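Local atomic coordinates of L-lysine 6-oxidase (PDB entry 3WEU), a protein that oxidises the epsilon-amino group of L-lysine with a cysteine tryptophylquinone cofactor, releasing ammonium and the hydrogen peroxide that makes it antibacterial. Residues Pro277-Ser282 / Leu410-Gln415; Val256-Leu261 / Leu403-Thr408. One frame throughout, in Å; residues are numbered along the deposited sequence.

Contact 1 of 2, residues Pro277-Ser282 / Leu410-Gln415. With EDO (1,2-ethanediol), chain O.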
loop_
_atom_site.group_PDB
_atom_site.type_symbol
_atom_site.label_atom_id
_atom_site.label_comp_id
_atom_site.label_asym_id
_atom_site.label_seq_id
_atom_site.Cartn_x
_atom_site.Cartn_y
_atom_site.Cartn_z
ATOM N N PRO A 277 -55.574 -13.609 7.730
ATOM C CA PRO A 277 -56.573 -12.695 8.323
ATOM C C PRO A 277 -56.857 -12.976 9.759
ATOM O O PRO A 277 -57.103 -12.050 10.505
ATOM C CB PRO A 277 -57.848 -12.968 7.485
ATOM C CG PRO A 277 -57.336 -13.435 6.154
ATOM C CD PRO A 277 -56.069 -14.268 6.505
ATOM N N ASP A 278 -56.801 -14.240 10.170
ATOM C CA ASP A 278 -57.002 -14.555 11.594
ATOM C C ASP A 278 -55.902 -14.041 12.537
ATOM O O ASP A 278 -56.114 -13.953 13.742
ATOM C CB ASP A 278 -57.150 -16.064 11.804
ATOM C CG ASP A 278 -58.462 -16.626 11.248
ATOM O OD1 ASP A 278 -59.386 -15.857 10.978
ATOM O OD2 ASP A 278 -58.513 -17.847 11.024
ATOM N N MET A 279 -54.716 -13.757 12.010
ATOM C CA MET A 279 -53.580 -13.376 12.837
ATOM C C MET A 279 -53.445 -11.888 12.969
ATOM O O MET A 279 -52.916 -11.375 13.985
ATOM C CB MET A 279 -52.270 -13.919 12.221
ATOM C CG MET A 279 -51.203 -14.035 13.271
ATOM S SD MET A 279 -49.544 -14.334 12.622
ATOM C CE MET A 279 -49.698 -15.880 11.818
ATOM N N TYR A 280 -53.903 -11.171 11.950
ATOM C CA TYR A 280 -53.634 -9.738 11.907
ATOM C C TYR A 280 -54.807 -9.019 11.301
ATOM O O TYR A 280 -55.334 -9.474 10.318
ATOM C CB TYR A 280 -52.424 -9.493 11.020
ATOM C CG TYR A 280 -51.879 -8.122 10.983
ATOM C CD1 TYR A 280 -52.262 -7.240 9.943
ATOM C CD2 TYR A 280 -50.903 -7.714 11.896
ATOM C CE1 TYR A 280 -51.770 -5.979 9.862
ATOM C CE2 TYR A 280 -50.373 -6.449 11.805
ATOM C CZ TYR A 280 -50.811 -5.581 10.790
ATOM O OH TYR A 280 -50.308 -4.312 10.662
ATOM N N ASP A 281 -55.152 -7.887 11.892
ATOM C CA ASP A 281 -56.318 -7.094 11.450
ATOM C C ASP A 281 -55.811 -5.963 10.588
ATOM O O ASP A 281 -55.264 -4.993 11.086
ATOM C CB ASP A 281 -56.989 -6.523 12.677
ATOM C CG ASP A 281 -58.261 -5.762 12.354
ATOM O OD1 ASP A 281 -58.409 -5.258 11.236
ATOM O OD2 ASP A 281 -59.104 -5.689 13.264
ATOM N N SER A 282 -55.917 -6.120 9.280
ATOM C CA SER A 282 -55.346 -5.164 8.356
ATOM C C SER A 282 -56.092 -3.814 8.484
ATOM O O SER A 282 -55.489 -2.746 8.456
ATOM C CB SER A 282 -55.418 -5.734 6.928
ATOM O OG SER A 282 -54.829 -7.065 6.849
ATOM N N LEU A 410 -42.301 -12.921 16.696
ATOM C CA LEU A 410 -42.374 -12.522 18.108
ATOM C C LEU A 410 -43.829 -12.484 18.595
ATOM O O LEU A 410 -44.138 -12.894 19.734
ATOM C CB LEU A 410 -41.698 -11.193 18.282
ATOM C CG LEU A 410 -41.653 -10.654 19.687
ATOM C CD1 LEU A 410 -40.681 -11.459 20.559
ATOM C CD2 LEU A 410 -41.303 -9.177 19.767
ATOM N N PHE A 411 -44.742 -12.082 17.712
ATOM C CA PHE A 411 -46.158 -12.141 18.051
ATOM C C PHE A 411 -46.567 -13.593 18.447
ATOM O O PHE A 411 -47.201 -13.857 19.459
ATOM C CB PHE A 411 -47.021 -11.693 16.877
ATOM C CG PHE A 411 -48.448 -12.015 17.082
ATOM C CD1 PHE A 411 -49.136 -11.377 18.090
ATOM C CD2 PHE A 411 -49.038 -13.044 16.405
ATOM C CE1 PHE A 411 -50.455 -11.698 18.365
ATOM C CE2 PHE A 411 -50.346 -13.375 16.661
ATOM C CZ PHE A 411 -51.066 -12.713 17.659
ATOM N N LEU A 412 -46.168 -14.535 17.625
ATOM C CA LEU A 412 -46.477 -15.911 17.881
ATOM C C LEU A 412 -45.833 -16.441 19.141
ATOM O O LEU A 412 -46.458 -17.170 19.926
ATOM C CB LEU A 412 -46.158 -16.753 16.650
ATOM C CG LEU A 412 -46.917 -16.493 15.359
ATOM C CD1 LEU A 412 -46.325 -17.143 14.125
ATOM C CD2 LEU A 412 -48.333 -17.008 15.481
ATOM N N LEU A 413 -44.605 -16.025 19.416
ATOM C CA LEU A 413 -43.970 -16.365 20.655
ATOM C C LEU A 413 -44.719 -15.833 21.882
ATOM O O LEU A 413 -44.897 -16.537 22.864
ATOM C CB LEU A 413 -42.448 -15.956 20.657
ATOM C CG LEU A 413 -41.637 -16.588 21.792
ATOM C CD1 LEU A 413 -41.458 -18.100 21.605
ATOM C CD2 LEU A 413 -40.265 -15.913 21.875
ATOM N N GLY A 414 -45.254 -14.625 21.777
ATOM C CA GLY A 414 -46.050 -14.002 22.828
ATOM C C GLY A 414 -47.383 -14.733 23.035
ATOM O O GLY A 414 -47.864 -14.803 24.165
ATOM N N GLN A 415 -47.987 -15.259 21.962
ATOM C CA GLN A 415 -49.179 -16.058 22.103
ATOM C C GLN A 415 -48.861 -17.343 22.867
ATOM O O GLN A 415 -49.606 -17.761 23.769
ATOM C CB GLN A 415 -49.785 -16.364 20.740
ATOM C CG GLN A 415 -50.335 -15.163 19.980
ATOM C CD GLN A 415 -51.275 -14.338 20.813
ATOM O OE1 GLN A 415 -50.850 -13.399 21.533
ATOM N NE2 GLN A 415 -52.560 -14.648 20.729
HETATM C C1 EDO O . -46.374 -2.301 10.991
HETATM O O1 EDO O . -46.943 -3.266 10.100
HETATM C C2 EDO O . -47.518 -2.082 11.944
HETATM O O2 EDO O . -48.146 -3.363 12.174
#
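Met279 reaches across to the helix that carries Phe411 and Leu412, and the tight part of this contact is made almost wholly by its thioether chain. The backbones stay well apart, 9.1 Å between Met279 CA and Leu412 CA, so a long, unbranched and flexible residue suits the gap. With CG anti to the backbone N (chi1 -157°) and CB to SD extended as well, the chain extends obliquely past the helix and bends at the CG-SD bond (chi3 -62°), bringing its sulfur and methyl beside Phe411 and Leu412. Its CG lies 3.6 Å from Phe411 CE2, approaching the ring obliquely, and the two side chains slide past each other in opposite directions. Past the bend, Met279 CE meets Leu412 CD2 at 4.1 Å, here crossing at about a right angle. The sulfur, 5.2 Å from the centroid of the Phe411 ring, makes a Met-aromatic contact of oblique geometry, 69° off the ring normal. These are dispersion contacts, which fit methionine's polarisable sulfur in a buried place. Met279 leads into strand 280-281, which pairs antiparallel with 286-287, and Phe266 and Val270 of helix 261-272 pack on Met279 as well. Gln415 CG, one helical turn on, lies over one face of the Phe411 ring, toward its rim, and the ring stacks with Tyr287 of the partner strand. Packing slackens at Tyr280, which touches nothing on the 410-415 segment. Tyr280 is partly exposed, and its hydroxyl is hydrogen-bonded to an ethanediol, probably from the crystallisation liquor: Tyr280 OH and ethanediol O2 are 2.8 Å apart, with O2 near the plane of the ring at its edge. Arg271 binds the same diol.

Contact 2 of 2, residues Val256-Leu261 / Leu403-Thr408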
loop_
_atom_site.group_PDB
_atom_site.type_symbol
_atom_site.label_atom_id
_atom_site.label_comp_id
_atom_site.label_asym_id
_atom_site.label_seq_id
_atom_site.Cartn_x
_atom_site.Cartn_y
_atom_site.Cartn_z
ATOM N N VAL A 256 -29.971 -23.658 10.120
ATOM C CA VAL A 256 -30.970 -22.696 9.682
ATOM C C VAL A 256 -30.893 -21.410 10.523
ATOM O O VAL A 256 -30.728 -21.473 11.742
ATOM C CB VAL A 256 -32.339 -23.367 9.885
ATOM C CG1 VAL A 256 -33.491 -22.472 9.465
ATOM C CG2 VAL A 256 -32.412 -24.683 9.114
ATOM N N ASN A 257 -31.040 -20.277 9.860
ATOM C CA ASN A 257 -31.101 -18.976 10.502
ATOM C C ASN A 257 -32.360 -18.845 11.348
ATOM O O ASN A 257 -33.446 -19.253 10.954
ATOM C CB ASN A 257 -31.015 -17.865 9.445
ATOM C CG ASN A 257 -29.664 -17.869 8.717
ATOM O OD1 ASN A 257 -28.697 -17.337 9.233
ATOM N ND2 ASN A 257 -29.583 -18.529 7.562
ATOM N N ILE A 258 -32.193 -18.280 12.545
ATOM C CA ILE A 258 -33.301 -18.016 13.405
ATOM C C ILE A 258 -34.442 -17.279 12.703
ATOM O O ILE A 258 -35.607 -17.700 12.814
ATOM C CB ILE A 258 -32.864 -17.302 14.685
ATOM C CG1 ILE A 258 -32.089 -18.272 15.605
ATOM C CG2 ILE A 258 -34.115 -16.761 15.444
ATOM C CD1 ILE A 258 -31.226 -17.564 16.668
ATOM N N SER A 259 -34.108 -16.219 11.980
ATOM C CA SER A 259 -35.068 -15.556 11.080
ATOM C C SER A 259 -34.516 -15.687 9.645
ATOM O O SER A 259 -33.445 -15.147 9.294
ATOM C CB SER A 259 -35.328 -14.093 11.468
ATOM O OG SER A 259 -35.699 -13.963 12.855
ATOM N N THR A 260 -35.207 -16.493 8.869
ATOM C CA THR A 260 -34.883 -16.746 7.464
ATOM C C THR A 260 -35.561 -15.729 6.566
ATOM O O THR A 260 -36.520 -15.021 6.963
ATOM C CB THR A 260 -35.319 -18.135 6.969
ATOM O OG1 THR A 260 -36.747 -18.161 6.792
ATOM C CG2 THR A 260 -34.966 -19.233 7.972
ATOM N N LEU A 261 -35.120 -15.687 5.316
ATOM C CA LEU A 261 -35.845 -14.833 4.350
ATOM C C LEU A 261 -37.262 -15.280 4.078
ATOM O O LEU A 261 -38.156 -14.452 3.795
ATOM C CB LEU A 261 -35.059 -14.715 3.071
ATOM C CG LEU A 261 -34.991 -13.425 2.260
ATOM C CD1 LEU A 261 -35.883 -13.471 1.079
ATOM C CD2 LEU A 261 -35.081 -12.073 3.005
ATOM N N LEU A 403 -30.028 -8.022 17.971
ATOM C CA LEU A 403 -31.045 -8.678 17.180
ATOM C C LEU A 403 -32.368 -8.830 17.877
ATOM O O LEU A 403 -32.422 -9.006 19.072
ATOM C CB LEU A 403 -30.540 -10.059 16.691
ATOM C CG LEU A 403 -31.292 -10.797 15.603
ATOM C CD1 LEU A 403 -31.353 -9.977 14.315
ATOM C CD2 LEU A 403 -30.663 -12.151 15.366
ATOM N N ALA A 404 -33.452 -8.803 17.101
ATOM C CA ALA A 404 -34.796 -9.276 17.547
ATOM C C ALA A 404 -35.263 -10.240 16.489
ATOM O O ALA A 404 -34.780 -10.245 15.319
ATOM C CB ALA A 404 -35.790 -8.102 17.622
ATOM N N LEU A 405 -36.239 -11.051 16.871
ATOM C CA LEU A 405 -37.037 -11.754 15.924
ATOM C C LEU A 405 -37.796 -10.770 15.023
ATOM O O LEU A 405 -37.866 -9.529 15.275
ATOM C CB LEU A 405 -38.038 -12.618 16.662
ATOM C CG LEU A 405 -37.473 -13.718 17.558
ATOM C CD1 LEU A 405 -38.557 -14.438 18.325
ATOM C CD2 LEU A 405 -36.651 -14.744 16.810
ATOM N N ASP A 406 -38.403 -11.288 13.965
ATOM C CA ASP A 406 -39.300 -10.444 13.208
ATOM C C ASP A 406 -40.637 -10.332 13.938
ATOM O O ASP A 406 -40.892 -11.064 14.864
ATOM C CB ASP A 406 -39.402 -10.840 11.702
ATOM C CG ASP A 406 -40.170 -12.097 11.413
ATOM O OD1 ASP A 406 -41.270 -12.275 11.989
ATOM O OD2 ASP A 406 -39.734 -12.891 10.477
ATOM N N ALA A 407 -41.448 -9.377 13.534
ATOM C CA ALA A 407 -42.627 -9.014 14.299
ATOM C C ALA A 407 -43.632 -10.154 14.372
ATOM O O ALA A 407 -44.241 -10.362 15.412
ATOM C CB ALA A 407 -43.279 -7.769 13.718
ATOM N N THR A 408 -43.678 -10.965 13.331
ATOM C CA THR A 408 -44.611 -12.105 13.306
ATOM C C THR A 408 -44.123 -13.262 14.166
ATOM O O THR A 408 -44.878 -13.812 14.989
ATOM C CB THR A 408 -44.988 -12.479 11.863
ATOM O OG1 THR A 408 -45.593 -11.307 11.264
ATOM C CG2 THR A 408 -45.927 -13.708 11.822
HETATM O O HOH W 1 -33.878 -12.840 14.311
#
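Two loops that each lead into a helix meet here: residues 256-261 run into helix 261-272, and residues 403-408 enter helix 407-418, with Thr260 and Asp406 at the N-cap positions. The apolar half of the contact is Ile258 on Leu405: their side chains cross at about a right angle, and Ile258 CG2 comes within 3.5 Å of Leu405 CD2. The beta branch of isoleucine suits this place, because with CG1 beside the backbone N (chi1 -72°) CG2 is left as the branch that meets the leucine methyl. Next to it the contact turns polar. Ser259 OG lies 4.0 Å from Leu405 CA. It is hydrogen-bonded to Gln409 OE1, while Gln409 NE2 binds Ile258 O, so one glutamine side chain grips neighbouring residues of the loop. Asp406 OD1 accepts from Gln409 N and, more weakly, from Thr408 N at 3.1 Å with an N-H...O angle of 123°. A short carboxylate suits the N-cap; the helix dipole would probably favour its charge, against the opposing effect of nearby Asp263 and Asp267. The buried serine hydroxyl has two hydrogen-bond partners, Gln409 and a water that donates to Ser259 OG at 2.6 Å and to Ala404 O at 2.9 Å. With no direct hydrogen bond between the segments, this water carries the polar link from Ser259 to the Ala404 carbonyl.

From the N terminus, the chain passes first through 256-261, runs along helix 261-272 and turns at 277-282; it returns only much later, through 403-408 and straight on into 410-415. The segments therefore alternate, and the two contacts cross rather than nest: contact 2 closes a loop of 141 residues and contact 1 one of 127. Together they tie the loop entering helix 261-272 and the turn that follows it to the entry and body of helix 407-418. Their centres are 15 Å apart, yet they touch directly, Met279 SD lying 3.8 Å from Thr408 CG2, while Leu405 of contact 2 packs on Leu410 and Leu413 of the helix.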